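Local coordinates for cellulase (Xanthomonas axonopodis pv. citri, PDB 5HOS), which probably hydrolyses internal beta-1,4-glucosidic bonds of cellulose, as an endo-beta-1,4-glucanase of glycosyl hydrolase family 5, at residues Val32-Ala37 / Asp58-Phe63; Thr70-Ile75 / Ser302-Gly307. All blocks are in the same frame, centred on the assembly; numbering follows the deposited sequence.

Interaction 1: residues Val32-Ala37 / Asp58-Phe63; sequences VNLSGA and DEYAYF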
# COMPACT_ATOMS: atom_id res chain seq x y z
N VAL A 32 -7.81 1.03 -5.07
CA VAL A 32 -8.21 1.79 -3.91
C VAL A 32 -7.86 1.05 -2.63
O VAL A 32 -7.91 -0.19 -2.57
CB VAL A 32 -9.72 2.09 -3.98
CG1 VAL A 32 -10.55 0.82 -3.86
CG2 VAL A 32 -10.13 3.12 -2.94
N ASN A 33 -7.49 1.81 -1.60
CA ASN A 33 -7.32 1.27 -0.26
C ASN A 33 -8.69 1.13 0.39
O ASN A 33 -9.45 2.10 0.43
CB ASN A 33 -6.46 2.19 0.60
CG ASN A 33 -4.99 2.06 0.30
OD1 ASN A 33 -4.29 1.28 0.96
ND2 ASN A 33 -4.50 2.83 -0.68
N LEU A 34 -9.00 -0.07 0.89
CA LEU A 34 -10.19 -0.27 1.70
C LEU A 34 -9.76 -0.35 3.15
O LEU A 34 -9.31 -1.40 3.63
CB LEU A 34 -10.96 -1.53 1.28
CG LEU A 34 -11.54 -1.54 -0.13
CD1 LEU A 34 -12.39 -2.79 -0.33
CD2 LEU A 34 -12.35 -0.29 -0.42
N SER A 35 -9.85 0.80 3.82
CA SER A 35 -9.45 0.95 5.20
C SER A 35 -10.55 0.41 6.10
O SER A 35 -11.72 0.60 5.82
CB SER A 35 -9.21 2.42 5.53
OG SER A 35 -8.93 2.58 6.90
N GLY A 36 -10.15 -0.23 7.20
CA GLY A 36 -11.10 -0.78 8.16
C GLY A 36 -10.56 -1.86 9.08
O GLY A 36 -10.92 -1.89 10.24
N ALA A 37 -9.72 -2.75 8.56
CA ALA A 37 -9.20 -3.87 9.36
C ALA A 37 -7.99 -3.48 10.24
O ALA A 37 -7.65 -4.20 11.18
CB ALA A 37 -8.85 -5.06 8.46
N ASP A 58 -19.95 -6.62 -1.81
CA ASP A 58 -20.40 -5.62 -2.80
C ASP A 58 -19.53 -4.35 -2.86
O ASP A 58 -19.65 -3.57 -3.81
CB ASP A 58 -21.90 -5.29 -2.67
CG ASP A 58 -22.26 -4.55 -1.37
OD1 ASP A 58 -21.37 -4.24 -0.56
OD2 ASP A 58 -23.47 -4.29 -1.18
N GLU A 59 -18.66 -4.13 -1.87
CA GLU A 59 -17.69 -3.04 -1.93
C GLU A 59 -16.71 -3.26 -3.09
O GLU A 59 -16.41 -2.33 -3.85
CB GLU A 59 -16.99 -2.86 -0.59
CG GLU A 59 -17.95 -2.37 0.50
CD GLU A 59 -17.29 -2.17 1.85
OE1 GLU A 59 -16.25 -1.47 1.89
OE2 GLU A 59 -17.80 -2.69 2.88
N TYR A 60 -16.30 -4.51 -3.28
CA TYR A 60 -15.40 -4.87 -4.38
C TYR A 60 -16.12 -4.66 -5.71
O TYR A 60 -15.57 -4.05 -6.62
CB TYR A 60 -14.90 -6.31 -4.24
CG TYR A 60 -14.17 -6.57 -2.94
CD1 TYR A 60 -14.87 -6.94 -1.79
CD2 TYR A 60 -12.79 -6.46 -2.85
CE1 TYR A 60 -14.21 -7.19 -0.60
CE2 TYR A 60 -12.12 -6.71 -1.67
CZ TYR A 60 -12.83 -7.06 -0.53
OH TYR A 60 -12.18 -7.30 0.66
N ALA A 61 -17.35 -5.15 -5.82
CA ALA A 61 -18.15 -4.98 -7.04
C ALA A 61 -18.30 -3.50 -7.42
O ALA A 61 -18.17 -3.16 -8.59
CB ALA A 61 -19.51 -5.64 -6.89
N TYR A 62 -18.53 -2.62 -6.44
CA TYR A 62 -18.62 -1.19 -6.71
C TYR A 62 -17.36 -0.65 -7.39
O TYR A 62 -17.44 0.01 -8.44
CB TYR A 62 -18.91 -0.37 -5.44
CG TYR A 62 -18.80 1.11 -5.70
CD1 TYR A 62 -19.78 1.79 -6.42
CD2 TYR A 62 -17.68 1.84 -5.28
CE1 TYR A 62 -19.68 3.15 -6.69
CE2 TYR A 62 -17.57 3.20 -5.54
CZ TYR A 62 -18.57 3.85 -6.25
OH TYR A 62 -18.44 5.20 -6.50
N PHE A 63 -16.20 -0.92 -6.81
CA PHE A 63 -14.96 -0.37 -7.35
C PHE A 63 -14.57 -1.01 -8.67
O PHE A 63 -14.05 -0.32 -9.55
CB PHE A 63 -13.84 -0.39 -6.29
CG PHE A 63 -14.06 0.62 -5.20
CD1 PHE A 63 -13.96 1.99 -5.49
CD2 PHE A 63 -14.44 0.24 -3.93
CE1 PHE A 63 -14.20 2.95 -4.51
CE2 PHE A 63 -14.68 1.19 -2.95
CZ PHE A 63 -14.56 2.54 -3.24

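Interaction 2: residues Thr70-Ile75 / Ser302-Gly307; sequences TVRLPI and SWWAAG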
# COMPACT_ATOMS: atom_id res chain seq x y z
N THR A 70 -7.86 -3.34 -8.41
CA THR A 70 -7.01 -3.61 -7.24
C THR A 70 -7.60 -3.02 -5.97
O THR A 70 -8.10 -1.91 -5.97
CB THR A 70 -5.58 -3.05 -7.47
OG1 THR A 70 -5.04 -3.64 -8.66
CG2 THR A 70 -4.65 -3.36 -6.30
N VAL A 71 -7.54 -3.80 -4.89
CA VAL A 71 -7.84 -3.34 -3.54
C VAL A 71 -6.55 -3.49 -2.74
O VAL A 71 -5.95 -4.56 -2.72
CB VAL A 71 -8.97 -4.17 -2.90
CG1 VAL A 71 -9.01 -4.00 -1.38
CG2 VAL A 71 -10.30 -3.78 -3.53
N ARG A 72 -6.13 -2.42 -2.08
CA ARG A 72 -5.10 -2.53 -1.06
C ARG A 72 -5.83 -2.70 0.25
O ARG A 72 -6.70 -1.87 0.59
CB ARG A 72 -4.15 -1.34 -1.04
CG ARG A 72 -3.02 -1.42 -0.02
CD ARG A 72 -1.92 -0.44 -0.38
NE ARG A 72 -0.78 -0.37 0.53
CZ ARG A 72 -0.65 0.48 1.57
NH1 ARG A 72 -1.62 1.32 1.91
NH2 ARG A 72 0.48 0.47 2.27
N LEU A 73 -5.50 -3.77 0.96
CA LEU A 73 -6.19 -4.13 2.19
C LEU A 73 -5.25 -4.05 3.40
O LEU A 73 -4.47 -4.97 3.65
CB LEU A 73 -6.75 -5.54 2.05
CG LEU A 73 -7.61 -6.06 3.20
CD1 LEU A 73 -8.97 -5.39 3.17
CD2 LEU A 73 -7.73 -7.57 3.12
N PRO A 74 -5.31 -2.93 4.14
CA PRO A 74 -4.55 -2.82 5.37
C PRO A 74 -5.05 -3.81 6.42
O PRO A 74 -6.26 -3.89 6.66
CB PRO A 74 -4.83 -1.39 5.83
CG PRO A 74 -5.17 -0.64 4.61
CD PRO A 74 -5.96 -1.64 3.81
N ILE A 75 -4.11 -4.55 7.01
CA ILE A 75 -4.37 -5.43 8.14
C ILE A 75 -3.34 -5.15 9.22
O ILE A 75 -2.27 -4.61 8.92
CB ILE A 75 -4.36 -6.92 7.75
CG1 ILE A 75 -2.98 -7.41 7.26
CG2 ILE A 75 -5.40 -7.17 6.67
CD1 ILE A 75 -2.09 -8.00 8.32
N SER A 302 -2.80 2.95 -6.07
CA SER A 302 -3.99 2.71 -5.28
C SER A 302 -4.27 3.91 -4.38
O SER A 302 -3.42 4.33 -3.58
CB SER A 302 -3.91 1.39 -4.47
OG SER A 302 -2.71 1.26 -3.72
N TRP A 303 -5.45 4.49 -4.59
CA TRP A 303 -5.93 5.68 -3.89
C TRP A 303 -6.16 5.42 -2.41
O TRP A 303 -6.66 4.35 -2.04
CB TRP A 303 -7.25 6.11 -4.55
CG TRP A 303 -8.00 7.21 -3.88
CD1 TRP A 303 -8.91 7.09 -2.86
CD2 TRP A 303 -7.94 8.59 -4.21
NE1 TRP A 303 -9.41 8.33 -2.53
CE2 TRP A 303 -8.84 9.26 -3.35
CE3 TRP A 303 -7.22 9.33 -5.16
CZ2 TRP A 303 -9.03 10.64 -3.42
CZ3 TRP A 303 -7.40 10.70 -5.22
CH2 TRP A 303 -8.30 11.34 -4.36
N TRP A 304 -5.82 6.40 -1.57
CA TRP A 304 -6.17 6.37 -0.16
C TRP A 304 -7.27 7.43 0.04
O TRP A 304 -6.99 8.61 -0.14
CB TRP A 304 -4.96 6.71 0.73
CG TRP A 304 -5.32 6.61 2.18
CD1 TRP A 304 -5.90 7.57 2.95
CD2 TRP A 304 -5.17 5.46 3.03
NE1 TRP A 304 -6.11 7.11 4.22
CE2 TRP A 304 -5.69 5.81 4.30
CE3 TRP A 304 -4.67 4.17 2.83
CZ2 TRP A 304 -5.69 4.92 5.37
CZ3 TRP A 304 -4.68 3.28 3.90
CH2 TRP A 304 -5.19 3.66 5.15
N ALA A 305 -8.50 7.06 0.41
CA ALA A 305 -8.96 5.68 0.66
C ALA A 305 -10.47 5.61 0.53
O ALA A 305 -11.12 6.62 0.32
CB ALA A 305 -8.55 5.23 2.06
N ALA A 306 -11.00 4.39 0.64
CA ALA A 306 -12.41 4.17 0.85
C ALA A 306 -12.56 3.19 2.03
O ALA A 306 -11.59 2.90 2.73
CB ALA A 306 -13.05 3.63 -0.42
N GLY A 307 -13.77 2.70 2.25
CA GLY A 307 -14.09 1.89 3.42
C GLY A 307 -15.31 2.49 4.08
O GLY A 307 -15.52 3.70 4.04

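Interaction 1: residues Val32-Ala37 / Asp58-Phe63
Leu34 and Val32 of strand 29-34 pack against Phe63 and Tyr60 of helix 57-65. This is the first beta-alpha-beta unit of the (beta/alpha)8 barrel, with the helix laid over the outside of the wall and running nearly antiparallel to the strand, the short axes 11.1 Å apart at closest approach. Both side chains leave the strand on its outer side; Asn33, between them, turns into the barrel instead.

Take Leu34 from its root. CB and CG form a stalk: with CG anti to the carbonyl carbon (chi1 -64°), it carries the fork out to the helix, and the two methyls do the touching. CD1 goes to Tyr60, sitting over one face of the phenol ring toward its rim, 4.2 Å from Tyr60 CE2. CD2 goes to Phe63, whose CE2 it meets at 3.7 Å. It arrives obliquely, neither squarely over the ring nor at its edge, the two side chains lying alongside each other and pointing opposite ways. One leucine thus has a methyl for each of two aromatics three residues, about one helical turn, apart.

Those aromatics also lean on other parts of the fold. Tyr60 reaches across to Ala99, Asn102 and Ala103 of helix 90-105, while Phe63 also touches Ala306. At the start of the helix, Glu59 OE2 is held by a salt bridge to Arg53 and a hydrogen bond from Ala56 N.

Phe63 is sandwiched. Tyr62 CD2, from the same helix, lies over the centre of one face, and Val32 covers the opposite face. Val32 places CG1 between its own backbone N and carbonyl carbon (chi1 66°), and this methyl makes a CH-pi contact, 3.9 Å from the Phe63 ring centroid and 14° off the ring normal.

Interaction 2: residues Thr70-Ile75 / Ser302-Gly307
Trp304 brings one corner of its indole, CZ3, up to both Pro74 and Arg72 across the mouth of the barrel. Pro74 CG lies 4.0 Å from Trp304 CZ3, and Arg72 NH1 4.1 Å from that same atom, both oblique to the ring. Seen from the arginine, CZ3 lies at the guanidinium edge, close to its plane, and the two planes stand 66° apart, so this is a corner contact rather than a stack.

Deeper in the barrel, Arg72 passes Ser302: Arg72 CD is 3.8 Å from Ser302 OG, which spends its hydrogen bond on Ala270 O. Arg72 points CG anti to its backbone N (chi1 -178°) and stays extended as far as NE, which delivers the guanidinium to the carboxylates. NH1 pairs with Glu271 and bonds Asn33 OD1, while NH2 pairs with Glu227 and bonds Asn158.

A cis peptide joins Trp304 to Ala305, where the strand turns a corner, an arrangement that recalls the cis-linked active-site tryptophan of family 5 enzymes. Against Trp304 and Ser302, then, Arg72 finds packing alone; the two salt bridges and the bonds to Asn33 and Asn158 are what hold its guanidinium in place.

Strand 29-34 stands between strands 70-75 and 298-306 in the closed barrel, so interaction 1 and interaction 2, with centres about 7 Å apart, use opposite sides of the same wall. Interaction 1 seals the outside against a helix; interaction 2 spans the interior near the C-terminal ends of the strands, where family 5 active sites lie. Asn33 joins them. Asn33 N is 2.7 Å from Trp303 O and Asn33 O is 2.8 Å from Ala306 N, both probable hydrogen bonds stitching first strand to last, while the side chain packs inward, with Asn33 CG 3.3 Å from Trp304 CE3. Farther along, Ala37 CB lies 3.4 Å from Pro74 O.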